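PDB 3W42: phosphoserine phosphatase RsbX from Bacillus subtilis, which dephosphorylates the stressosome protein RsbS and acts as a negative regulator of sigma-B activity in the general stress response. Local coordinates for residues A[68-71]-A[72-75]. Sequence-based numbering, arbitrary orientation.
Sequences SEDV and ESII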
loop_
_atom_site.group_PDB
_atom_site.type_symbol
_atom_site.label_atom_id
_atom_site.label_comp_id
_atom_site.label_asym_id
_atom_site.label_seq_id
_atom_site.Cartn_x
_atom_site.Cartn_y
_atom_site.Cartn_z
ATOM N N SER A 68 4.555 -2.357 -15.563
ATOM C CA SER A 68 5.969 -2.498 -15.975
ATOM C C SER A 68 6.744 -1.206 -15.916
ATOM O O SER A 68 7.992 -1.253 -15.952
ATOM C CB SER A 68 6.073 -3.066 -17.424
ATOM O OG SER A 68 5.644 -2.120 -18.367
ATOM N N GLU A 69 6.076 -0.073 -15.816
ATOM C CA GLU A 69 6.794 1.216 -15.728
ATOM C C GLU A 69 7.416 1.419 -14.369
ATOM O O GLU A 69 7.037 0.779 -13.379
ATOM C CB GLU A 69 5.829 2.375 -16.087
ATOM C CG GLU A 69 5.327 2.260 -17.539
ATOM C CD GLU A 69 4.498 3.450 -18.020
ATOM O OE1 GLU A 69 4.227 4.387 -17.222
ATOM O OE2 GLU A 69 4.169 3.429 -19.231
ATOM N N ASP A 70 8.317 2.364 -14.269
ATOM C CA ASP A 70 8.869 2.725 -12.943
ATOM C C ASP A 70 7.809 3.396 -12.090
ATOM O O ASP A 70 6.856 3.995 -12.559
ATOM C CB ASP A 70 10.075 3.525 -13.080
ATOM C CG ASP A 70 9.805 4.730 -13.700
ATOM O OD1 ASP A 70 9.622 4.776 -14.919
ATOM O OD2 ASP A 70 9.595 5.722 -13.037
ATOM N N VAL A 71 7.989 3.279 -10.767
ATOM C CA VAL A 71 6.979 3.806 -9.837
ATOM C C VAL A 71 6.626 5.264 -10.033
ATOM O O VAL A 71 5.492 5.661 -9.943
ATOM C CB VAL A 71 7.268 3.485 -8.363
ATOM C CG1 VAL A 71 7.181 1.971 -8.081
ATOM C CG2 VAL A 71 8.654 4.030 -7.924
ATOM N N GLU A 72 7.627 6.089 -10.346
ATOM C CA GLU A 72 7.394 7.489 -10.535
ATOM C C GLU A 72 6.601 7.743 -11.818
ATOM O O GLU A 72 5.779 8.668 -11.875
ATOM C CB GLU A 72 8.712 8.310 -10.530
ATOM C CG GLU A 72 8.557 9.698 -10.399
ATOM C CD GLU A 72 9.865 10.429 -9.924
ATOM O OE1 GLU A 72 10.694 9.910 -9.022
ATOM O OE2 GLU A 72 9.959 11.546 -10.475
ATOM N N SER A 73 6.855 6.963 -12.860
ATOM C CA SER A 73 6.015 7.055 -14.045
ATOM C C SER A 73 4.566 6.692 -13.790
ATOM O O SER A 73 3.648 7.368 -14.242
ATOM C CB SER A 73 6.552 6.146 -15.112
ATOM O OG SER A 73 5.766 6.245 -16.303
ATOM N N ILE A 74 4.385 5.622 -13.041
ATOM C CA ILE A 74 3.042 5.158 -12.740
ATOM C C ILE A 74 2.308 6.238 -11.913
ATOM O O ILE A 74 1.155 6.606 -12.186
ATOM C CB ILE A 74 3.014 3.815 -11.990
ATOM C CG1 ILE A 74 3.701 2.735 -12.837
ATOM C CG2 ILE A 74 1.563 3.457 -11.647
ATOM C CD1 ILE A 74 3.862 1.415 -12.101
ATOM N N ILE A 75 2.980 6.781 -10.871
ATOM C CA ILE A 75 2.308 7.737 -10.011
ATOM C C ILE A 75 1.949 9.006 -10.753
ATOM O O ILE A 75 0.928 9.616 -10.450
ATOM C CB ILE A 75 3.108 7.974 -8.714
ATOM C CG1 ILE A 75 2.097 8.408 -7.610
ATOM C CG2 ILE A 75 4.202 8.940 -8.907
ATOM C CD1 ILE A 75 2.787 8.462 -6.191
HETATM O O HOH W 1 10.648 5.787 -10.307
#
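Asp70 caps the start of helix 71-81: its OD2 accepts from Ser73 N at 3.0 Å, as expected of an N-cap aspartate answering the amide three residues on. The amide reaches the oxygen from above the carboxylate plane, 49° out of it. With CG set between the backbone N and the carbonyl carbon (chi1 63°), the carboxylate turns back over the first turn, and Asp70 OD1 comes to 3.4 Å from Ser73 CB. A water ties the same OD2 to the preceding amide, that of Glu72; it donates to the carboxylate and accepts from Glu72 N at 3.0 Å. OD2 thus serves two amides of the opening turn, Ser73 N directly and Glu72 N through the water, and its negative charge at the helix N-terminus would probably be stabilised by the helix dipole. The i-to-i+4 pattern starts at the cap residue itself: Ile74 N donates to Asp70 O at 3.0 Å, and Ile75 N follows to Val71 O at 2.9 Å.

A second link joins the residue ahead of the cap to the helix. In one of the two conformers of Ser73, its OG donates to Glu69 OE1 at 2.6 Å, also from above the carboxylate plane, while Glu69 OE2 forms a salt bridge with Arg77 one turn further along. The extended Glu69 side chain therefore engages both a serine and an arginine of the helix. At its root, Glu69 CB packs 3.9 Å from Ile74 CG1. Glu72 directs its carboxylate elsewhere: OE1 hydrogen-bonds to Thr140 OG1 on strand 140-144.

The capped turn follows the loop after helix 49-65, and its apolar face, Val71, Ile74 and Ile75, lies against Ile92 of strand 88-96; Val71 and Ile75 also reach Cys105 of strand 101-107, seating helix 71-81 on the five-stranded sheet of the PPM-type sandwich.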